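Long-range contact in isoflavone reductase (Medicago sativa, PDB 2GAS), which probably reduces achiral isoflavones to chiral isoflavanones with NADPH, giving the penultimate intermediate of the alfalfa phytoalexin medicarpin: residues 88-100 with 132-145. Residues are numbered along the deposited sequence; the frame is centred on the assembly and turned at random.
Sequences LIEDQVKIIKAIK and EKASIRRVIEAEGV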
ATOM      1  N   LEU A  88       0.373  -7.749  11.914  1.00 25.08           N
ATOM      2  CA  LEU A  88      -0.967  -8.286  11.706  1.00 23.94           C
ATOM      3  C   LEU A  88      -1.995  -7.166  11.720  1.00 23.15           C
ATOM      4  O   LEU A  88      -1.928  -6.257  12.545  1.00 23.17           O
ATOM      5  CB  LEU A  88      -1.319  -9.284  12.806  1.00 24.54           C
ATOM      6  CG  LEU A  88      -0.483 -10.562  12.858  1.00 24.85           C
ATOM      7  CD1 LEU A  88      -0.866 -11.367  14.089  1.00 26.26           C
ATOM      8  CD2 LEU A  88      -0.706 -11.363  11.590  1.00 25.91           C
ATOM      9  N   ILE A  89      -2.957  -7.236  10.808  1.00 21.81           N
ATOM     10  CA  ILE A  89      -3.988  -6.212  10.743  1.00 22.29           C
ATOM     11  C   ILE A  89      -4.688  -6.070  12.088  1.00 23.33           C
ATOM     12  O   ILE A  89      -4.830  -4.966  12.610  1.00 21.44           O
ATOM     13  CB  ILE A  89      -5.031  -6.553   9.657  1.00 21.89           C
ATOM     14  CG1 ILE A  89      -4.372  -6.494   8.277  1.00 23.90           C
ATOM     15  CG2 ILE A  89      -6.197  -5.584   9.713  1.00 23.07           C
ATOM     16  CD1 ILE A  89      -3.744  -5.151   7.946  1.00 27.60           C
ATOM     17  N   GLU A  90      -5.101  -7.196  12.657  1.00 24.77           N
ATOM     18  CA  GLU A  90      -5.809  -7.181  13.929  1.00 26.34           C
ATOM     19  C   GLU A  90      -5.036  -6.583  15.101  1.00 25.67           C
ATOM     20  O   GLU A  90      -5.643  -6.154  16.081  1.00 26.62           O
ATOM     21  CB  GLU A  90      -6.285  -8.592  14.291  1.00 29.66           C
ATOM     22  CG  GLU A  90      -5.185  -9.639  14.417  1.00 35.59           C
ATOM     23  CD  GLU A  90      -4.810 -10.297  13.095  1.00 39.74           C
ATOM     24  OE1 GLU A  90      -4.128 -11.345  13.142  1.00 41.97           O
ATOM     25  OE2 GLU A  90      -5.185  -9.783  12.014  1.00 38.06           O
ATOM     26  N   ASP A  91      -3.708  -6.550  15.014  1.00 23.65           N
ATOM     27  CA  ASP A  91      -2.915  -5.983  16.098  1.00 23.75           C
ATOM     28  C   ASP A  91      -3.023  -4.460  16.183  1.00 22.28           C
ATOM     29  O   ASP A  91      -2.546  -3.845  17.139  1.00 21.02           O
ATOM     30  CB  ASP A  91      -1.446  -6.401  15.981  1.00 26.19           C
ATOM     31  CG  ASP A  91      -1.185  -7.784  16.561  1.00 27.06           C
ATOM     32  OD1 ASP A  91      -2.013  -8.258  17.370  1.00 28.09           O
ATOM     33  OD2 ASP A  91      -0.150  -8.393  16.222  1.00 28.35           O
ATOM     34  N   GLN A  92      -3.659  -3.841  15.197  1.00 20.27           N
ATOM     35  CA  GLN A  92      -3.811  -2.394  15.243  1.00 19.92           C
ATOM     36  C   GLN A  92      -4.748  -2.004  16.382  1.00 18.79           C
ATOM     37  O   GLN A  92      -4.846  -0.835  16.736  1.00 19.76           O
ATOM     38  CB  GLN A  92      -4.333  -1.861  13.909  1.00 18.75           C
ATOM     39  CG  GLN A  92      -3.302  -1.993  12.801  1.00 19.33           C
ATOM     40  CD  GLN A  92      -3.822  -1.540  11.460  1.00 19.47           C
ATOM     41  OE1 GLN A  92      -3.576  -0.411  11.034  1.00 18.71           O
ATOM     42  NE2 GLN A  92      -4.554  -2.418  10.787  1.00 17.62           N
ATOM     43  N   VAL A  93      -5.438  -2.993  16.949  1.00 21.13           N
ATOM     44  CA  VAL A  93      -6.324  -2.738  18.083  1.00 21.55           C
ATOM     45  C   VAL A  93      -5.428  -2.302  19.233  1.00 19.73           C
ATOM     46  O   VAL A  93      -5.762  -1.397  19.996  1.00 20.59           O
ATOM     47  CB  VAL A  93      -7.084  -4.011  18.505  1.00 22.94           C
ATOM     48  CG1 VAL A  93      -7.825  -3.769  19.813  1.00 27.42           C
ATOM     49  CG2 VAL A  93      -8.059  -4.412  17.414  1.00 24.46           C
ATOM     50  N   LYS A  94      -4.280  -2.960  19.344  1.00 20.04           N
ATOM     51  CA  LYS A  94      -3.317  -2.648  20.390  1.00 20.45           C
ATOM     52  C   LYS A  94      -2.713  -1.272  20.134  1.00 21.24           C
ATOM     53  O   LYS A  94      -2.480  -0.503  21.066  1.00 19.95           O
ATOM     54  CB  LYS A  94      -2.224  -3.719  20.422  1.00 22.63           C
ATOM     55  CG  LYS A  94      -2.770  -5.115  20.681  1.00 23.07           C
ATOM     56  CD  LYS A  94      -1.769  -6.201  20.312  1.00 25.56           C
ATOM     57  CE  LYS A  94      -2.345  -7.584  20.591  1.00 28.41           C
ATOM     58  NZ  LYS A  94      -1.441  -8.682  20.153  1.00 29.14           N
ATOM     59  N   ILE A  95      -2.462  -0.955  18.868  1.00 19.18           N
ATOM     60  CA  ILE A  95      -1.899   0.344  18.525  1.00 19.97           C
ATOM     61  C   ILE A  95      -2.874   1.472  18.864  1.00 18.60           C
ATOM     62  O   ILE A  95      -2.473   2.511  19.390  1.00 18.88           O
ATOM     63  CB  ILE A  95      -1.548   0.425  17.024  1.00 22.02           C
ATOM     64  CG1 ILE A  95      -0.469  -0.607  16.683  1.00 24.74           C
ATOM     65  CG2 ILE A  95      -1.078   1.831  16.682  1.00 20.46           C
ATOM     66  CD1 ILE A  95       0.848  -0.360  17.370  1.00 31.23           C
ATOM     67  N   ILE A  96      -4.151   1.263  18.559  1.00 18.72           N
ATOM     68  CA  ILE A  96      -5.180   2.258  18.837  1.00 18.59           C
ATOM     69  C   ILE A  96      -5.313   2.474  20.346  1.00 19.62           C
ATOM     70  O   ILE A  96      -5.498   3.602  20.806  1.00 18.96           O
ATOM     71  CB  ILE A  96      -6.544   1.825  18.235  1.00 18.92           C
ATOM     72  CG1 ILE A  96      -6.462   1.846  16.707  1.00 21.32           C
ATOM     73  CG2 ILE A  96      -7.654   2.760  18.701  1.00 20.07           C
ATOM     74  CD1 ILE A  96      -6.151   3.212  16.142  1.00 28.23           C
ATOM     75  N   LYS A  97      -5.211   1.392  21.109  1.00 20.34           N
ATOM     76  CA  LYS A  97      -5.301   1.494  22.563  1.00 21.54           C
ATOM     77  C   LYS A  97      -4.169   2.390  23.058  1.00 21.66           C
ATOM     78  O   LYS A  97      -4.383   3.269  23.895  1.00 22.36           O
ATOM     79  CB  LYS A  97      -5.190   0.111  23.211  1.00 22.67           C
ATOM     80  CG  LYS A  97      -5.293   0.131  24.732  1.00 26.55           C
ATOM     81  CD  LYS A  97      -5.158  -1.272  25.309  1.00 29.48           C
ATOM     82  CE  LYS A  97      -5.308  -1.268  26.827  1.00 33.29           C
ATOM     83  NZ  LYS A  97      -4.298  -0.411  27.505  1.00 35.81           N
ATOM     84  N   ALA A  98      -2.966   2.175  22.529  1.00 19.75           N
ATOM     85  CA  ALA A  98      -1.815   2.975  22.929  1.00 19.90           C
ATOM     86  C   ALA A  98      -1.976   4.434  22.500  1.00 19.37           C
ATOM     87  O   ALA A  98      -1.596   5.345  23.231  1.00 19.47           O
ATOM     88  CB  ALA A  98      -0.524   2.385  22.340  1.00 18.40           C
ATOM     89  N   ILE A  99      -2.533   4.653  21.311  1.00 19.36           N
ATOM     90  CA  ILE A  99      -2.758   6.006  20.800  1.00 20.32           C
ATOM     91  C   ILE A  99      -3.716   6.768  21.718  1.00 20.79           C
ATOM     92  O   ILE A  99      -3.480   7.928  22.065  1.00 20.28           O
ATOM     93  CB  ILE A  99      -3.364   5.964  19.372  1.00 20.45           C
ATOM     94  CG1 ILE A  99      -2.311   5.475  18.382  1.00 22.28           C
ATOM     95  CG2 ILE A  99      -3.898   7.337  18.975  1.00 20.11           C
ATOM     96  CD1 ILE A  99      -1.125   6.385  18.253  1.00 25.86           C
ATOM     97  N   LYS A 100      -4.798   6.104  22.111  1.00 20.76           N
ATOM     98  CA  LYS A 100      -5.792   6.714  22.988  1.00 23.62           C
ATOM     99  C   LYS A 100      -5.183   7.115  24.327  1.00 23.28           C
ATOM    100  O   LYS A 100      -5.487   8.183  24.859  1.00 23.82           O
ATOM    101  CB  LYS A 100      -6.954   5.744  23.221  1.00 26.46           C
ATOM    102  CG  LYS A 100      -7.754   5.408  21.968  1.00 29.51           C
ATOM    103  CD  LYS A 100      -8.519   6.617  21.439  1.00 33.58           C
ATOM    104  CE  LYS A 100      -9.597   7.060  22.420  1.00 35.21           C
ATOM    105  NZ  LYS A 100     -10.348   8.246  21.931  1.00 39.28           N
ATOM    106  N   GLU A 132     -11.529  -7.149   7.248  1.00 19.72           N
ATOM    107  CA  GLU A 132     -10.793  -7.006   8.496  1.00 22.16           C
ATOM    108  C   GLU A 132     -10.231  -5.587   8.572  1.00 20.62           C
ATOM    109  O   GLU A 132     -10.224  -4.966   9.635  1.00 20.63           O
ATOM    110  CB  GLU A 132      -9.665  -8.038   8.573  1.00 24.08           C
ATOM    111  CG  GLU A 132      -8.730  -7.852   9.755  1.00 30.33           C
ATOM    112  CD  GLU A 132      -7.829  -9.054   9.981  1.00 33.35           C
ATOM    113  OE1 GLU A 132      -7.332  -9.625   8.986  1.00 36.04           O
ATOM    114  OE2 GLU A 132      -7.610  -9.417  11.155  1.00 35.43           O
ATOM    115  N   LYS A 133      -9.764  -5.071   7.440  1.00 19.04           N
ATOM    116  CA  LYS A 133      -9.234  -3.711   7.416  1.00 17.19           C
ATOM    117  C   LYS A 133     -10.376  -2.711   7.604  1.00 17.25           C
ATOM    118  O   LYS A 133     -10.213  -1.695   8.277  1.00 17.62           O
ATOM    119  CB  LYS A 133      -8.502  -3.439   6.095  1.00 17.11           C
ATOM    120  CG  LYS A 133      -7.213  -4.230   5.935  1.00 19.07           C
ATOM    121  CD  LYS A 133      -6.397  -3.708   4.762  1.00 22.48           C
ATOM    122  CE  LYS A 133      -5.040  -4.385   4.705  1.00 22.83           C
ATOM    123  NZ  LYS A 133      -4.127  -3.720   3.732  1.00 22.67           N
ATOM    124  N   ALA A 134     -11.534  -3.000   7.014  1.00 15.57           N
ATOM    125  CA  ALA A 134     -12.680  -2.115   7.161  1.00 16.87           C
ATOM    126  C   ALA A 134     -13.099  -2.065   8.628  1.00 18.19           C
ATOM    127  O   ALA A 134     -13.499  -1.017   9.129  1.00 18.34           O
ATOM    128  CB  ALA A 134     -13.841  -2.594   6.299  1.00 16.82           C
ATOM    129  N   SER A 135     -13.002  -3.200   9.315  1.00 19.74           N
ATOM    130  CA  SER A 135     -13.369  -3.240  10.728  1.00 19.22           C
ATOM    131  C   SER A 135     -12.461  -2.326  11.535  1.00 18.42           C
ATOM    132  O   SER A 135     -12.907  -1.662  12.475  1.00 19.50           O
ATOM    133  CB  SER A 135     -13.286  -4.671  11.260  1.00 21.76           C
ATOM    134  OG  SER A 135     -14.367  -5.437  10.768  1.00 24.69           O
ATOM    135  N   ILE A 136     -11.182  -2.294  11.175  1.00 18.13           N
ATOM    136  CA  ILE A 136     -10.241  -1.425  11.864  1.00 18.48           C
ATOM    137  C   ILE A 136     -10.613   0.038  11.622  1.00 18.08           C
ATOM    138  O   ILE A 136     -10.487   0.875  12.517  1.00 17.45           O
ATOM    139  CB  ILE A 136      -8.798  -1.720  11.412  1.00 19.18           C
ATOM    140  CG1 ILE A 136      -8.363  -3.056  12.021  1.00 21.83           C
ATOM    141  CG2 ILE A 136      -7.855  -0.606  11.846  1.00 18.44           C
ATOM    142  CD1 ILE A 136      -6.940  -3.387  11.789  1.00 28.40           C
ATOM    143  N   ARG A 137     -11.085   0.351  10.420  1.00 17.12           N
ATOM    144  CA  ARG A 137     -11.506   1.718  10.132  1.00 15.82           C
ATOM    145  C   ARG A 137     -12.633   2.093  11.091  1.00 16.24           C
ATOM    146  O   ARG A 137     -12.643   3.187  11.644  1.00 17.17           O
ATOM    147  CB  ARG A 137     -12.032   1.855   8.703  1.00 15.36           C
ATOM    148  CG  ARG A 137     -10.986   1.735   7.633  1.00 15.28           C
ATOM    149  CD  ARG A 137     -11.589   2.106   6.287  1.00 14.59           C
ATOM    150  NE  ARG A 137     -10.592   2.076   5.218  1.00 15.23           N
ATOM    151  CZ  ARG A 137     -10.831   2.475   3.979  1.00 16.29           C
ATOM    152  NH1 ARG A 137     -12.032   2.940   3.651  1.00 15.88           N
ATOM    153  NH2 ARG A 137      -9.875   2.389   3.062  1.00 15.82           N
ATOM    154  N   ARG A 138     -13.577   1.176  11.283  1.00 17.38           N
ATOM    155  CA  ARG A 138     -14.706   1.434  12.168  1.00 17.64           C
ATOM    156  C   ARG A 138     -14.254   1.695  13.602  1.00 17.44           C
ATOM    157  O   ARG A 138     -14.823   2.548  14.285  1.00 16.87           O
ATOM    158  CB  ARG A 138     -15.699   0.264  12.124  1.00 19.50           C
ATOM    159  CG  ARG A 138     -16.296  -0.013  10.730  1.00 19.49           C
ATOM    160  CD  ARG A 138     -17.084   1.168  10.171  1.00 20.73           C
ATOM    161  NE  ARG A 138     -16.274   2.115   9.401  1.00 20.31           N
ATOM    162  CZ  ARG A 138     -15.856   1.905   8.153  1.00 20.92           C
ATOM    163  NH1 ARG A 138     -16.161   0.775   7.523  1.00 20.70           N
ATOM    164  NH2 ARG A 138     -15.156   2.841   7.523  1.00 19.99           N
ATOM    165  N   VAL A 139     -13.231   0.971  14.056  1.00 16.79           N
ATOM    166  CA  VAL A 139     -12.719   1.168  15.412  1.00 16.65           C
ATOM    167  C   VAL A 139     -12.112   2.564  15.519  1.00 18.14           C
ATOM    168  O   VAL A 139     -12.380   3.301  16.465  1.00 18.34           O
ATOM    169  CB  VAL A 139     -11.633   0.134  15.768  1.00 16.58           C
ATOM    170  CG1 VAL A 139     -11.052   0.448  17.143  1.00 17.79           C
ATOM    171  CG2 VAL A 139     -12.224  -1.268  15.755  1.00 19.01           C
ATOM    172  N   ILE A 140     -11.285   2.912  14.538  1.00 16.83           N
ATOM    173  CA  ILE A 140     -10.637   4.218  14.490  1.00 17.09           C
ATOM    174  C   ILE A 140     -11.670   5.347  14.517  1.00 16.76           C
ATOM    175  O   ILE A 140     -11.533   6.315  15.267  1.00 18.29           O
ATOM    176  CB  ILE A 140      -9.786   4.340  13.205  1.00 15.54           C
ATOM    177  CG1 ILE A 140      -8.600   3.380  13.283  1.00 16.61           C
ATOM    178  CG2 ILE A 140      -9.338   5.784  13.002  1.00 17.92           C
ATOM    179  CD1 ILE A 140      -7.829   3.263  11.979  1.00 17.29           C
ATOM    180  N   GLU A 141     -12.705   5.220  13.697  1.00 16.94           N
ATOM    181  CA  GLU A 141     -13.746   6.233  13.634  1.00 17.17           C
ATOM    182  C   GLU A 141     -14.541   6.312  14.932  1.00 17.80           C
ATOM    183  O   GLU A 141     -14.842   7.401  15.417  1.00 20.46           O
ATOM    184  CB  GLU A 141     -14.658   5.944  12.445  1.00 18.78           C
ATOM    185  CG  GLU A 141     -13.902   6.046  11.124  1.00 18.83           C
ATOM    186  CD  GLU A 141     -14.585   5.327   9.981  1.00 20.14           C
ATOM    187  OE1 GLU A 141     -13.955   5.181   8.912  1.00 18.83           O
ATOM    188  OE2 GLU A 141     -15.746   4.905  10.145  1.00 20.46           O
ATOM    189  N   ALA A 142     -14.868   5.158  15.498  1.00 19.09           N
ATOM    190  CA  ALA A 142     -15.620   5.130  16.747  1.00 20.42           C
ATOM    191  C   ALA A 142     -14.816   5.770  17.884  1.00 21.66           C
ATOM    192  O   ALA A 142     -15.367   6.508  18.707  1.00 23.15           O
ATOM    193  CB  ALA A 142     -15.984   3.687  17.099  1.00 19.01           C
ATOM    194  N   GLU A 143     -13.514   5.494  17.919  1.00 21.25           N
ATOM    195  CA  GLU A 143     -12.629   6.019  18.958  1.00 23.12           C
ATOM    196  C   GLU A 143     -12.274   7.498  18.802  1.00 23.71           C
ATOM    197  O   GLU A 143     -11.700   8.098  19.709  1.00 24.27           O
ATOM    198  CB  GLU A 143     -11.337   5.199  19.009  1.00 26.41           C
ATOM    199  CG  GLU A 143     -11.515   3.758  19.469  1.00 30.89           C
ATOM    200  CD  GLU A 143     -11.800   3.633  20.962  1.00 34.45           C
ATOM    201  OE1 GLU A 143     -11.883   2.487  21.457  1.00 36.40           O
ATOM    202  OE2 GLU A 143     -11.943   4.672  21.640  1.00 35.54           O
ATOM    203  N   GLY A 144     -12.602   8.082  17.656  1.00 21.76           N
ATOM    204  CA  GLY A 144     -12.300   9.488  17.444  1.00 21.46           C
ATOM    205  C   GLY A 144     -10.830   9.775  17.207  1.00 21.54           C
ATOM    206  O   GLY A 144     -10.335  10.860  17.527  1.00 21.83           O
ATOM    207  N   VAL A 145     -10.116   8.801  16.659  1.00 19.69           N
ATOM    208  CA  VAL A 145      -8.701   8.991  16.369  1.00 18.34           C
ATOM    209  C   VAL A 145      -8.639   9.677  15.005  1.00 17.81           C
ATOM    210  O   VAL A 145      -9.227   9.185  14.041  1.00 18.52           O
ATOM    211  CB  VAL A 145      -7.959   7.633  16.291  1.00 20.64           C
ATOM    212  CG1 VAL A 145      -6.510   7.848  15.871  1.00 20.53           C
ATOM    213  CG2 VAL A 145      -8.021   6.929  17.642  1.00 22.54           C
TER
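I96 reaches across between two nearly parallel helices, 92-100 and 132-143, whose axes lie 10.7 Å apart at 13°. Its CD1 meets CG1 of I140 at 3.8 Å, the side chains crossing at about a right angle, while its CG2 faces V139, E143 and V145 more loosely. Further along, CG1 of V145 touches CG2 of I99. At the other end CD1 of I89 lies 3.6 Å from CE of K133, and CG1 and CG2 of I136 face I89 and Q92. E132, with CG anti to the backbone N (chi1 172°), sets CD 3.8 Å from CB of I89. Its carboxylate is nearly parallel to that of E90 (planes 6° apart) but offset, the two acidic groups unusually close, OE2 to OE2 2.6 Å. Shortening E132 to an alanine is likely to uncover I89 and lose this pairing of carboxylates. Among polar contacts, K100 bends at chi2 and chi3, and NZ donates a hydrogen bond to E143 O at 2.6 Å, in the carbonyl plane, with a long salt bridge to E143 OE2; G144 ends that helix in a Schellman motif. Q92, I96, I140 and V145 pack on F108 of strand 107-109, so the helices before and after this strand pack side by side over it, as in an NADP-binding Rossmann fold, with K133, the probable proton acceptor, hydrogen-bonded to E112 O.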